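Local structure of putative oxidoreductase (Pseudomonas putida, 3L6D) at residues R34-W38 with A53-V59; P67-L73 with R95-T101; Y122-V128 with H140-D146; F190-V194 with A208-L212; A246-A250 with V269-Q274. The protein is a putative oxidoreductase that probably binds NADP and resembles the NADPH-dependent reductive aminases. All coordinates share one frame; numbering follows the deposited sequence. Where two conformers were deposited one is given.

Contact 1. Residues R34-W38 with A53-V59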
# COMPACT_ATOMS: atom_id res chain seq x y z
N ARG B 34 -2.68 24.28 -28.16
CA ARG B 34 -2.02 25.52 -28.45
C ARG B 34 -1.96 26.15 -27.06
O ARG B 34 -3.03 26.35 -26.42
CB ARG B 34 -2.90 26.37 -29.36
CG ARG B 34 -3.10 25.74 -30.79
CD ARG B 34 -4.24 26.44 -31.53
NE ARG B 34 -5.54 26.22 -30.87
CZ ARG B 34 -6.66 26.89 -31.17
NH1 ARG B 34 -6.67 27.85 -32.13
NH2 ARG B 34 -7.79 26.59 -30.53
N VAL B 35 -0.75 26.38 -26.58
CA VAL B 35 -0.55 26.85 -25.16
C VAL B 35 0.11 28.23 -25.10
O VAL B 35 1.16 28.45 -25.73
CB VAL B 35 0.34 25.84 -24.37
CG1 VAL B 35 0.42 26.23 -22.85
CG2 VAL B 35 -0.17 24.38 -24.50
N ALA B 36 -0.47 29.13 -24.30
CA ALA B 36 0.13 30.41 -24.06
C ALA B 36 0.57 30.44 -22.60
O ALA B 36 -0.04 29.78 -21.76
CB ALA B 36 -0.87 31.53 -24.37
N ILE B 37 1.67 31.14 -22.33
CA ILE B 37 2.26 31.13 -20.96
C ILE B 37 2.65 32.53 -20.56
O ILE B 37 2.87 33.44 -21.41
CB ILE B 37 3.53 30.22 -20.86
CG1 ILE B 37 4.64 30.77 -21.80
CG2 ILE B 37 3.17 28.69 -21.14
CD1 ILE B 37 5.99 30.10 -21.62
N TRP B 38 2.77 32.69 -19.24
CA TRP B 38 3.34 33.91 -18.68
C TRP B 38 4.02 33.47 -17.40
O TRP B 38 3.54 32.59 -16.70
CB TRP B 38 2.27 34.96 -18.35
CG TRP B 38 2.87 36.21 -17.70
CD1 TRP B 38 3.33 37.34 -18.32
CD2 TRP B 38 3.08 36.41 -16.30
NE1 TRP B 38 3.81 38.25 -17.38
CE2 TRP B 38 3.66 37.70 -16.14
CE3 TRP B 38 2.82 35.64 -15.17
CZ2 TRP B 38 4.01 38.20 -14.88
CZ3 TRP B 38 3.18 36.15 -13.92
CH2 TRP B 38 3.76 37.41 -13.79
N ALA B 53 5.23 26.88 -27.08
CA ALA B 53 4.37 27.83 -26.32
C ALA B 53 4.49 29.28 -26.79
O ALA B 53 5.58 29.73 -27.20
CB ALA B 53 4.65 27.75 -24.79
N HIS B 54 3.39 30.03 -26.67
CA HIS B 54 3.37 31.46 -27.02
C HIS B 54 3.62 32.21 -25.72
O HIS B 54 2.87 32.04 -24.77
CB HIS B 54 2.00 31.86 -27.55
CG HIS B 54 1.83 33.34 -27.73
ND1 HIS B 54 2.29 34.01 -28.85
CD2 HIS B 54 1.27 34.28 -26.93
CE1 HIS B 54 2.01 35.30 -28.73
NE2 HIS B 54 1.40 35.49 -27.57
N LEU B 55 4.65 33.03 -25.68
CA LEU B 55 4.92 33.86 -24.50
C LEU B 55 4.07 35.13 -24.56
O LEU B 55 4.10 35.89 -25.56
CB LEU B 55 6.42 34.25 -24.48
CG LEU B 55 6.88 35.15 -23.34
CD1 LEU B 55 6.61 34.47 -21.98
CD2 LEU B 55 8.39 35.51 -23.55
N CYS B 56 3.31 35.38 -23.49
CA CYS B 56 2.45 36.56 -23.42
C CYS B 56 3.17 37.64 -22.64
O CYS B 56 4.00 37.37 -21.78
CB CYS B 56 1.13 36.25 -22.68
SG CYS B 56 0.07 34.99 -23.45
N GLU B 57 2.79 38.88 -22.90
CA GLU B 57 3.45 40.03 -22.26
C GLU B 57 3.01 40.26 -20.80
O GLU B 57 3.73 40.91 -20.01
CB GLU B 57 3.24 41.28 -23.12
CG GLU B 57 1.81 41.85 -23.14
CD GLU B 57 1.69 43.08 -24.04
OE1 GLU B 57 2.72 43.58 -24.53
OE2 GLU B 57 0.54 43.55 -24.26
N SER B 58 1.86 39.71 -20.43
CA SER B 58 1.29 40.01 -19.11
C SER B 58 0.34 38.91 -18.69
O SER B 58 -0.10 38.12 -19.54
CB SER B 58 0.50 41.32 -19.16
OG SER B 58 -0.58 41.24 -20.07
N VAL B 59 0.01 38.91 -17.39
CA VAL B 59 -1.11 38.10 -16.86
C VAL B 59 -2.41 38.34 -17.64
O VAL B 59 -3.03 37.39 -18.09
CB VAL B 59 -1.33 38.32 -15.36
CG1 VAL B 59 -2.56 37.51 -14.85
CG2 VAL B 59 -0.05 37.96 -14.56

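Contact 2. Residues P67-L73 with R95-T101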
# COMPACT_ATOMS: atom_id res chain seq x y z
N PRO B 67 -9.62 30.15 -23.30
CA PRO B 67 -10.86 30.12 -22.50
C PRO B 67 -10.61 29.68 -21.03
O PRO B 67 -11.42 29.97 -20.16
CB PRO B 67 -11.74 29.11 -23.29
CG PRO B 67 -10.73 28.19 -23.90
CD PRO B 67 -9.60 29.09 -24.33
N ALA B 68 -9.48 29.02 -20.78
CA ALA B 68 -9.10 28.57 -19.43
C ALA B 68 -7.62 28.89 -19.19
O ALA B 68 -6.80 28.74 -20.10
CB ALA B 68 -9.31 27.09 -19.26
N THR B 69 -7.30 29.24 -17.95
CA THR B 69 -5.94 29.49 -17.59
C THR B 69 -5.63 28.61 -16.36
O THR B 69 -6.40 28.58 -15.39
CB THR B 69 -5.70 30.97 -17.21
OG1 THR B 69 -5.90 31.80 -18.36
CG2 THR B 69 -4.28 31.16 -16.74
N ILE B 70 -4.53 27.88 -16.43
CA ILE B 70 -4.12 27.07 -15.31
C ILE B 70 -3.17 27.90 -14.44
O ILE B 70 -2.19 28.46 -14.96
CB ILE B 70 -3.44 25.81 -15.84
CG1 ILE B 70 -4.49 24.90 -16.47
CG2 ILE B 70 -2.70 25.04 -14.74
CD1 ILE B 70 -3.82 23.82 -17.24
N PHE B 71 -3.45 28.03 -13.13
CA PHE B 71 -2.57 28.75 -12.18
C PHE B 71 -1.76 27.76 -11.35
O PHE B 71 -2.31 26.84 -10.77
CB PHE B 71 -3.36 29.55 -11.15
CG PHE B 71 -3.85 30.88 -11.60
CD1 PHE B 71 -4.30 31.09 -12.88
CD2 PHE B 71 -3.97 31.90 -10.69
CE1 PHE B 71 -4.78 32.34 -13.29
CE2 PHE B 71 -4.47 33.15 -11.06
CZ PHE B 71 -4.88 33.37 -12.38
N VAL B 72 -0.44 27.93 -11.32
CA VAL B 72 0.39 27.06 -10.51
C VAL B 72 1.47 27.96 -9.92
O VAL B 72 2.52 28.14 -10.51
CB VAL B 72 1.05 25.88 -11.31
CG1 VAL B 72 1.37 24.75 -10.34
CG2 VAL B 72 0.20 25.37 -12.44
N LEU B 73 1.18 28.53 -8.77
CA LEU B 73 1.99 29.63 -8.24
C LEU B 73 2.62 29.22 -6.93
O LEU B 73 2.31 28.15 -6.41
CB LEU B 73 1.14 30.87 -8.06
CG LEU B 73 0.66 31.47 -9.40
CD1 LEU B 73 -0.53 32.38 -9.17
CD2 LEU B 73 1.76 32.19 -10.16
N ARG B 95 -13.79 33.68 -18.25
CA ARG B 95 -12.65 32.75 -18.29
C ARG B 95 -12.72 31.82 -17.11
O ARG B 95 -13.21 32.18 -16.05
CB ARG B 95 -11.29 33.52 -18.21
CG ARG B 95 -11.08 34.57 -19.32
CD ARG B 95 -11.13 33.84 -20.66
NE ARG B 95 -10.71 34.68 -21.77
CZ ARG B 95 -11.52 35.47 -22.48
NH1 ARG B 95 -12.82 35.57 -22.19
NH2 ARG B 95 -11.02 36.17 -23.49
N THR B 96 -12.21 30.62 -17.28
CA THR B 96 -12.13 29.67 -16.16
C THR B 96 -10.68 29.65 -15.68
O THR B 96 -9.77 29.53 -16.49
CB THR B 96 -12.55 28.29 -16.64
OG1 THR B 96 -13.93 28.38 -17.02
CG2 THR B 96 -12.35 27.17 -15.48
N ILE B 97 -10.49 29.86 -14.37
CA ILE B 97 -9.18 29.70 -13.74
C ILE B 97 -9.17 28.33 -13.13
O ILE B 97 -10.06 28.02 -12.29
CB ILE B 97 -9.01 30.73 -12.58
CG1 ILE B 97 -9.19 32.15 -13.09
CG2 ILE B 97 -7.66 30.59 -11.88
CD1 ILE B 97 -8.38 32.45 -14.36
N VAL B 98 -8.18 27.52 -13.49
CA VAL B 98 -7.98 26.19 -12.84
C VAL B 98 -6.76 26.27 -11.93
O VAL B 98 -5.62 26.39 -12.41
CB VAL B 98 -7.82 25.07 -13.92
CG1 VAL B 98 -7.81 23.66 -13.24
CG2 VAL B 98 -8.96 25.14 -14.92
N ASP B 99 -6.99 26.28 -10.61
CA ASP B 99 -6.01 26.65 -9.61
C ASP B 99 -5.44 25.41 -8.95
O ASP B 99 -6.12 24.78 -8.13
CB ASP B 99 -6.71 27.53 -8.55
CG ASP B 99 -5.75 28.15 -7.54
OD1 ASP B 99 -4.51 27.97 -7.62
OD2 ASP B 99 -6.27 28.84 -6.65
N TYR B 100 -4.20 25.06 -9.33
CA TYR B 100 -3.47 23.95 -8.69
C TYR B 100 -2.52 24.40 -7.55
O TYR B 100 -1.81 23.56 -7.02
CB TYR B 100 -2.69 23.14 -9.73
CG TYR B 100 -3.56 22.39 -10.68
CD1 TYR B 100 -4.10 21.16 -10.33
CD2 TYR B 100 -3.87 22.91 -11.93
CE1 TYR B 100 -4.92 20.44 -11.21
CE2 TYR B 100 -4.70 22.21 -12.80
CZ TYR B 100 -5.23 21.00 -12.43
OH TYR B 100 -6.04 20.30 -13.28
N THR B 101 -2.52 25.68 -7.19
CA THR B 101 -1.57 26.25 -6.19
C THR B 101 -2.01 25.77 -4.81
O THR B 101 -3.18 25.89 -4.48
CB THR B 101 -1.60 27.78 -6.16
OG1 THR B 101 -1.12 28.32 -7.39
CG2 THR B 101 -0.73 28.35 -5.00
O HOH W 1 -14.09 29.29 -19.57

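Contact 3. Residues Y122-V128 with H140-D146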
# COMPACT_ATOMS: atom_id res chain seq x y z
N TYR B 122 -14.23 29.65 -11.22
CA TYR B 122 -13.06 29.22 -10.48
C TYR B 122 -13.11 27.71 -10.26
O TYR B 122 -14.11 27.19 -9.75
CB TYR B 122 -13.02 29.94 -9.14
CG TYR B 122 -11.87 29.49 -8.29
CD1 TYR B 122 -10.59 30.03 -8.47
CD2 TYR B 122 -12.05 28.50 -7.32
CE1 TYR B 122 -9.53 29.61 -7.67
CE2 TYR B 122 -10.99 28.06 -6.53
CZ TYR B 122 -9.74 28.61 -6.73
OH TYR B 122 -8.69 28.15 -5.94
N VAL B 123 -12.09 26.99 -10.73
CA VAL B 123 -11.96 25.56 -10.40
C VAL B 123 -10.68 25.32 -9.63
O VAL B 123 -9.59 25.78 -10.05
CB VAL B 123 -11.94 24.67 -11.70
CG1 VAL B 123 -11.78 23.20 -11.33
CG2 VAL B 123 -13.22 24.87 -12.52
N LYS B 124 -10.79 24.63 -8.50
CA LYS B 124 -9.58 24.30 -7.74
C LYS B 124 -9.19 22.86 -8.14
O LYS B 124 -10.05 22.02 -8.25
CB LYS B 124 -9.84 24.33 -6.23
CG LYS B 124 -8.66 23.82 -5.38
CD LYS B 124 -9.08 23.77 -3.84
CE LYS B 124 -7.86 23.34 -2.96
NZ LYS B 124 -6.75 24.32 -3.21
N GLY B 125 -7.91 22.61 -8.40
CA GLY B 125 -7.50 21.24 -8.74
C GLY B 125 -6.43 20.74 -7.76
O GLY B 125 -5.67 21.54 -7.18
N MSE B 126 -6.44 19.43 -7.53
CA MSE B 126 -5.37 18.73 -6.82
C MSE B 126 -4.93 17.57 -7.72
O MSE B 126 -5.73 16.74 -8.13
CB MSE B 126 -5.85 18.19 -5.47
CG MSE B 126 -5.78 19.19 -4.30
SE MSE B 126 -7.47 19.25 -3.29
CE MSE B 126 -8.49 19.52 -4.92
N ILE B 127 -3.64 17.51 -8.00
CA ILE B 127 -3.18 16.43 -8.81
C ILE B 127 -2.47 15.41 -7.95
O ILE B 127 -1.52 15.71 -7.30
CB ILE B 127 -2.36 16.89 -9.98
CG1 ILE B 127 -1.88 15.71 -10.75
CG2 ILE B 127 -1.22 17.71 -9.54
CD1 ILE B 127 -1.87 15.95 -12.15
N VAL B 128 -2.97 14.19 -7.96
CA VAL B 128 -2.39 13.15 -7.17
C VAL B 128 -1.25 12.49 -7.90
O VAL B 128 -1.34 11.37 -8.28
CB VAL B 128 -3.43 12.14 -6.76
CG1 VAL B 128 -2.95 11.33 -5.62
CG2 VAL B 128 -4.67 12.83 -6.38
N HIS B 140 -4.32 10.40 -11.16
CA HIS B 140 -5.63 10.88 -10.77
C HIS B 140 -5.54 12.36 -10.34
O HIS B 140 -4.49 12.81 -9.89
CB HIS B 140 -6.24 10.05 -9.61
CG HIS B 140 -6.85 8.75 -10.03
ND1 HIS B 140 -8.20 8.49 -9.95
CD2 HIS B 140 -6.28 7.60 -10.47
CE1 HIS B 140 -8.45 7.26 -10.36
NE2 HIS B 140 -7.29 6.70 -10.69
N SER B 141 -6.64 13.12 -10.54
CA SER B 141 -6.75 14.46 -9.99
C SER B 141 -8.12 14.60 -9.34
O SER B 141 -9.00 13.84 -9.65
CB SER B 141 -6.57 15.54 -11.08
OG SER B 141 -7.50 15.27 -12.13
N ILE B 142 -8.27 15.59 -8.48
CA ILE B 142 -9.56 15.90 -7.86
C ILE B 142 -9.82 17.37 -8.17
O ILE B 142 -8.89 18.15 -8.11
CB ILE B 142 -9.43 15.76 -6.31
CG1 ILE B 142 -9.17 14.30 -5.91
CG2 ILE B 142 -10.70 16.27 -5.62
CD1 ILE B 142 -8.50 14.17 -4.51
N HIS B 143 -11.04 17.74 -8.55
CA HIS B 143 -11.39 19.13 -8.83
C HIS B 143 -12.61 19.53 -8.04
O HIS B 143 -13.44 18.66 -7.69
CB HIS B 143 -11.64 19.31 -10.34
CG HIS B 143 -10.39 19.21 -11.16
ND1 HIS B 143 -9.98 18.03 -11.76
CD2 HIS B 143 -9.44 20.13 -11.45
CE1 HIS B 143 -8.82 18.24 -12.38
NE2 HIS B 143 -8.48 19.51 -12.20
N THR B 144 -12.71 20.82 -7.69
CA THR B 144 -13.85 21.31 -6.94
C THR B 144 -14.08 22.77 -7.39
O THR B 144 -13.35 23.25 -8.26
CB THR B 144 -13.65 21.17 -5.39
OG1 THR B 144 -14.88 21.46 -4.73
CG2 THR B 144 -12.56 22.05 -4.84
N GLY B 145 -15.07 23.45 -6.82
CA GLY B 145 -15.38 24.85 -7.17
C GLY B 145 -16.61 24.89 -8.06
O GLY B 145 -17.69 24.51 -7.65
N ASP B 146 -16.41 25.28 -9.32
CA ASP B 146 -17.50 25.49 -10.27
C ASP B 146 -17.69 24.25 -11.14
O ASP B 146 -16.89 23.97 -12.05
CB ASP B 146 -17.16 26.71 -11.13
CG ASP B 146 -18.32 27.20 -12.00
OD1 ASP B 146 -18.87 26.45 -12.85
OD2 ASP B 146 -18.64 28.39 -11.86
O HOH W 2 -16.92 29.59 -10.23
O HOH W 3 -2.43 9.25 -9.33

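Contact 4. Residues F190-V194 with A208-L212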
# COMPACT_ATOMS: atom_id res chain seq x y z
N PHE B 190 6.46 1.46 4.47
CA PHE B 190 7.43 0.74 3.69
C PHE B 190 8.87 1.14 4.06
O PHE B 190 9.70 0.26 4.28
CB PHE B 190 7.13 0.88 2.18
CG PHE B 190 8.07 0.11 1.31
CD1 PHE B 190 7.83 -1.23 1.01
CD2 PHE B 190 9.21 0.74 0.76
CE1 PHE B 190 8.72 -1.95 0.20
CE2 PHE B 190 10.11 0.02 -0.06
CZ PHE B 190 9.86 -1.32 -0.33
N PHE B 191 9.15 2.45 4.13
CA PHE B 191 10.46 2.94 4.58
C PHE B 191 10.84 2.40 5.93
O PHE B 191 11.98 1.97 6.13
CB PHE B 191 10.58 4.50 4.52
CG PHE B 191 10.21 5.08 3.20
CD1 PHE B 191 10.52 4.41 2.01
CD2 PHE B 191 9.53 6.30 3.12
CE1 PHE B 191 10.17 4.95 0.77
CE2 PHE B 191 9.18 6.85 1.88
CZ PHE B 191 9.50 6.18 0.71
N GLU B 192 9.88 2.41 6.86
CA GLU B 192 10.12 1.91 8.22
C GLU B 192 10.50 0.39 8.24
O GLU B 192 11.42 -0.01 8.96
CB GLU B 192 8.93 2.23 9.16
CG GLU B 192 9.08 1.70 10.61
CD GLU B 192 7.91 2.02 11.54
OE1 GLU B 192 7.88 3.14 12.11
OE2 GLU B 192 7.04 1.15 11.73
N ALA B 193 9.80 -0.42 7.45
CA ALA B 193 10.02 -1.87 7.44
C ALA B 193 11.34 -2.19 6.78
O ALA B 193 12.11 -3.01 7.30
CB ALA B 193 8.85 -2.60 6.74
N VAL B 194 11.63 -1.52 5.67
CA VAL B 194 12.94 -1.64 5.02
C VAL B 194 14.11 -1.24 5.95
O VAL B 194 15.12 -1.94 6.07
CB VAL B 194 12.98 -0.85 3.68
CG1 VAL B 194 14.41 -0.76 3.14
CG2 VAL B 194 12.10 -1.53 2.65
N ALA B 208 14.68 -4.28 -0.31
CA ALA B 208 13.59 -3.39 -0.70
C ALA B 208 12.80 -4.01 -1.83
O ALA B 208 11.58 -4.09 -1.73
CB ALA B 208 14.15 -1.99 -1.12
N ARG B 209 13.47 -4.46 -2.89
CA ARG B 209 12.71 -5.01 -4.02
C ARG B 209 11.94 -6.28 -3.63
O ARG B 209 10.77 -6.45 -4.01
CB ARG B 209 13.56 -5.28 -5.26
CG ARG B 209 12.75 -5.86 -6.41
CD ARG B 209 13.45 -5.61 -7.73
NE ARG B 209 13.08 -4.29 -8.23
CZ ARG B 209 13.80 -3.57 -9.07
NH1 ARG B 209 14.98 -4.02 -9.51
NH2 ARG B 209 13.35 -2.38 -9.47
N LEU B 210 12.59 -7.16 -2.87
CA LEU B 210 11.91 -8.37 -2.38
C LEU B 210 10.73 -8.05 -1.49
O LEU B 210 9.70 -8.70 -1.59
CB LEU B 210 12.87 -9.30 -1.64
CG LEU B 210 12.30 -10.71 -1.40
CD1 LEU B 210 11.95 -11.42 -2.73
CD2 LEU B 210 13.25 -11.61 -0.55
N LEU B 211 10.86 -7.04 -0.63
CA LEU B 211 9.76 -6.71 0.28
C LEU B 211 8.55 -6.22 -0.53
O LEU B 211 7.44 -6.70 -0.33
CB LEU B 211 10.19 -5.65 1.32
CG LEU B 211 9.49 -5.77 2.69
CD1 LEU B 211 10.24 -5.04 3.81
CD2 LEU B 211 8.06 -5.27 2.63
N LEU B 212 8.80 -5.32 -1.46
CA LEU B 212 7.73 -4.85 -2.34
C LEU B 212 7.06 -5.98 -3.15
O LEU B 212 5.82 -6.10 -3.19
CB LEU B 212 8.25 -3.74 -3.27
CG LEU B 212 7.21 -3.14 -4.22
CD1 LEU B 212 6.13 -2.42 -3.41
CD2 LEU B 212 7.82 -2.19 -5.24

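Contact 5. Residues A246-A250 with V269-Q274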
# COMPACT_ATOMS: atom_id res chain seq x y z
N ALA B 246 -4.50 -8.83 16.23
CA ALA B 246 -3.89 -8.15 17.39
C ALA B 246 -2.74 -8.98 17.96
O ALA B 246 -1.65 -8.44 18.28
CB ALA B 246 -4.92 -7.85 18.46
N ASP B 247 -2.96 -10.30 18.02
CA ASP B 247 -1.97 -11.27 18.55
C ASP B 247 -0.71 -11.31 17.70
O ASP B 247 0.40 -11.12 18.21
CB ASP B 247 -2.55 -12.69 18.61
CG ASP B 247 -3.49 -12.89 19.80
OD1 ASP B 247 -3.51 -12.00 20.68
OD2 ASP B 247 -4.20 -13.93 19.85
N ALA B 248 -0.91 -11.55 16.41
CA ALA B 248 0.13 -11.48 15.41
C ALA B 248 0.90 -10.15 15.46
O ALA B 248 2.13 -10.14 15.38
CB ALA B 248 -0.48 -11.68 14.03
N PHE B 249 0.18 -9.02 15.53
CA PHE B 249 0.85 -7.70 15.52
C PHE B 249 1.78 -7.54 16.75
O PHE B 249 2.91 -7.09 16.61
CB PHE B 249 -0.16 -6.54 15.46
CG PHE B 249 -0.96 -6.45 14.15
CD1 PHE B 249 -0.96 -7.49 13.22
CD2 PHE B 249 -1.76 -5.32 13.88
CE1 PHE B 249 -1.74 -7.42 12.05
CE2 PHE B 249 -2.52 -5.24 12.71
CZ PHE B 249 -2.50 -6.30 11.78
N ALA B 250 1.29 -7.89 17.93
CA ALA B 250 2.12 -7.85 19.15
C ALA B 250 3.38 -8.72 19.04
O ALA B 250 4.44 -8.32 19.55
CB ALA B 250 1.29 -8.23 20.38
N VAL B 269 0.16 1.42 14.82
CA VAL B 269 -0.73 0.44 14.21
C VAL B 269 -1.16 -0.60 15.24
O VAL B 269 -2.33 -0.98 15.30
CB VAL B 269 -0.00 -0.26 13.04
CG1 VAL B 269 -0.74 -1.57 12.63
CG2 VAL B 269 0.17 0.74 11.90
N CYS B 270 -0.21 -1.07 16.05
CA CYS B 270 -0.53 -1.99 17.16
C CYS B 270 -1.51 -1.38 18.15
O CYS B 270 -2.47 -2.03 18.55
CB CYS B 270 0.72 -2.43 17.90
SG CYS B 270 1.66 -3.56 16.95
N GLN B 271 -1.25 -0.12 18.51
CA GLN B 271 -2.13 0.66 19.41
C GLN B 271 -3.57 0.68 18.89
O GLN B 271 -4.50 0.40 19.63
CB GLN B 271 -1.58 2.10 19.61
CG GLN B 271 -2.43 2.99 20.52
CD GLN B 271 -1.88 4.43 20.69
OE1 GLN B 271 -0.95 4.86 19.99
NE2 GLN B 271 -2.48 5.17 21.63
N VAL B 272 -3.74 1.00 17.62
CA VAL B 272 -5.06 1.05 16.99
C VAL B 272 -5.81 -0.29 17.08
O VAL B 272 -7.00 -0.33 17.44
CB VAL B 272 -4.95 1.51 15.51
CG1 VAL B 272 -6.28 1.35 14.79
CG2 VAL B 272 -4.51 2.98 15.46
N VAL B 273 -5.13 -1.38 16.73
CA VAL B 273 -5.82 -2.68 16.67
C VAL B 273 -6.01 -3.23 18.10
O VAL B 273 -7.05 -3.81 18.42
CB VAL B 273 -5.06 -3.69 15.79
CG1 VAL B 273 -5.82 -4.95 15.73
CG2 VAL B 273 -4.91 -3.15 14.32
N GLN B 274 -5.02 -3.06 18.97
CA GLN B 274 -5.23 -3.48 20.37
C GLN B 274 -6.47 -2.74 20.90
O GLN B 274 -7.39 -3.35 21.43
CB GLN B 274 -3.99 -3.23 21.22
CG GLN B 274 -2.74 -4.06 20.83
CD GLN B 274 -2.82 -5.54 21.23
OE1 GLN B 274 -3.65 -5.93 22.06
NE2 GLN B 274 -1.94 -6.36 20.66

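Contact 1. Residues R34-W38 with A53-V59
V35 O takes the N-H of H54, N to O 2.9 Å, and starts a short parallel pairing. H54 O then accepts from I37 N at 2.9 Å, and I37 O accepts from C56 N, also at 2.9 Å. The bond from C56 is almost in line with the I37 carbonyl, with a C=O...N angle of 176°. V35 O also receives a CA-H...O contact from A53, and H54 O receives one from A36, so both carbonyls have a second, weaker partner. On its other edge, strand 35-38 pairs with strand 12-15: the backbone of A36 bonds to V12 and V14, and that of W38 to V14. This is the beta-alpha-beta unit 35-38, 42-50, 54-55 of a Rossmann-type domain, and 54-55 is the outermost strand of the sheet in this chain. I37 packs its CG2 on A53 CB and its CG1 near L55 CD1, on the face covered by helix 42-50. On the reverse face A36 CB meets C56 SG at 3.7 Å. W38 has CG anti to its backbone N (chi1 177°), and the indole reaches past C56 to the start of the next helix. V59 CG2 sits over its six-membered ring, 3.7 Å from the centroid, in a CH-pi contact. C56 O and E57 O lie at the indole edge. S58 OG caps that helix by accepting from A61 N.

Contact 2. Residues P67-L73 with R95-T101
The F71 ring carries I97 CG2 over the centre of one face, 3.6 Å from the centroid, in a CH-pi contact. I97 CD1 also reaches the ring, at CE1. The Y100 ring is met at its edge, where I70 CG2 comes to 3.7 Å from CD2 and F71 O lies near the ring plane. The Y100 hydroxyl is hydrogen-bonded to H143 NE2. Strands 68-71 and 96-99 run parallel, their axes 4.6 Å apart at closest, as neighbours in the Rossmann-type sheet. Five backbone bonds join the segments, from T96 N to P67 O through to Y100 N to F71 O. Past the strands the pairing passes to a side chain. With chi1 at -66° T101 OG1 stands beside its own backbone N, where it accepts from L73 N at 2.7 Å. An Asx turn shapes this end: D99 OD1 accepts from T101 N at 3.1 Å, met from above the carboxylate plane. D99 OD2 bonds to Y122 OH. At the other end, water 1 donates to P67 O and is hydrogen-bonded to T96 OG1.

Contact 3. Residues Y122-V128 with H140-D146
Strands 122-128 and 140-145 run antiparallel, with 155° between their directions. K124 with T144 and M126 with I142 are hydrogen-bonded pairs, each with two N-H...O bonds. G125 with H143 and I127 with S141 are non-hydrogen-bonded pairs. At one end D146 N donates to Y122 O, 3.0 Å from N to O but bent to 136° at the hydrogen. There water 2 accepts from Y122 N and donates to D146 OD2, while D146 OD1 caps helix 147-152 at A149 N. This beta hairpin makes the one antiparallel neighbour pair in the Rossmann-type sheet. G145 has a positive phi, and its CA packs against Y122 O at 3.7 Å. H143 CG stands beside the backbone N (chi1 -71°), which lays CD2 3.5 Å from G125 CA, where there is no side chain in the way. The imidazole is held at both nitrogens, ND1 by T164 OG1. On the other face K124 CB and T144 CG2 lie side by side at 3.8 Å. V128 and H140 also touch the second subunit, at F218 and E213 respectively.

Contact 4. Residues F190-V194 with A208-L212
F190 reaches from helix 169-199 to helix 204-232 with CG anti to its backbone N (chi1 -178°). Its CB points toward the facing helix but makes no close contact there. The ring does the touching, at its far end. CE1 meets L212 CB at 3.9 Å and lies 4.1 Å from L211 CB. CZ goes furthest in and comes to 3.5 Å from A208 O. That carbonyl and L212 N both lie at the ring edge, close to its plane. They belong to one helical bond, L212 N to A208 O, so the ring edge abuts a turn of backbone that is already paired. The ring is also covered from within its own helix, where V194 CG2 sits over one face, 3.6 Å above the plane. The same V194 CG2 turns to A208 CA and to L211 CD1, each at 4.1 Å. L211 CD1 meets A193 CB as well, so it fits between two residues of helix 169-199. The segments cross at 124°, with axes 10.6 Å apart at closest. This is helix packing in the all-helical C-terminal domain. H182 of the second subunit meets the F190 ring edge-to-face, and A193 also packs on that histidine. No hydrogen bond links the two segments. The contact therefore rests on apolar packing and shape, and the subunit interface shares the same aromatic ring.

Contact 5. Residues A246-A250 with V269-Q274
F249 packs on V273 and V269, and it has the largest share of this mainly apolar contact. Its CE2 lies 3.6 Å from V273 CG2 and 4.1 Å from V269 CG1. The two valines stand one helical turn apart and both cross the phenylalanine at about a right angle. A246 adds a further apolar touch, CB to V273 CG1 at 4.1 Å. Sulfur forms a second group. C270 SG rests against F249, 3.8 Å from CB and 3.8 Å from O. The polar group is Q274, whose chain bends at chi2 (-74°) and brings the amide back over the alanines. Q274 NE2 is 3.2 Å from A246 O, but the angle is too poor for a hydrogen bond. That carbonyl already accepts from A250 N inside its own helix. NE2 also lies 3.7 Å from A250 CB. Helices 242-259 and 264-281 pack nearly antiparallel here, at 154°, with the segment axes 9.6 Å apart at closest. They are consecutive helices of the C-terminal domain. C270 also touches A253, and V273 touches L242, both on helix 242-259. The second subunit covers the F249 side: its F184 meets the F249 ring, and its V188 packs on V273.

How the contacts relate
The five contacts follow one another along the chain. Contacts 1, 2 and 3 lie in one mixed sheet of the probable NADP-binding domain, whereas contacts 4 and 5 lie in the helical C-terminal domain. Contact 1 is at 54-55, an outermost strand within this chain. Strand 12-15 separates it from contact 2, and their centres are about 13 Å apart. Contacts 2 and 3 touch across neighbouring strands 96-99 and 121-128. Helix 169-199 leads from the sheet domain to contact 4, about 32 Å from contact 3 between centres. Contacts 4 and 5 lie about 20 Å apart (centres). Contacts 3, 4 and 5 all reach the second subunit, so both domains take part in the dimer.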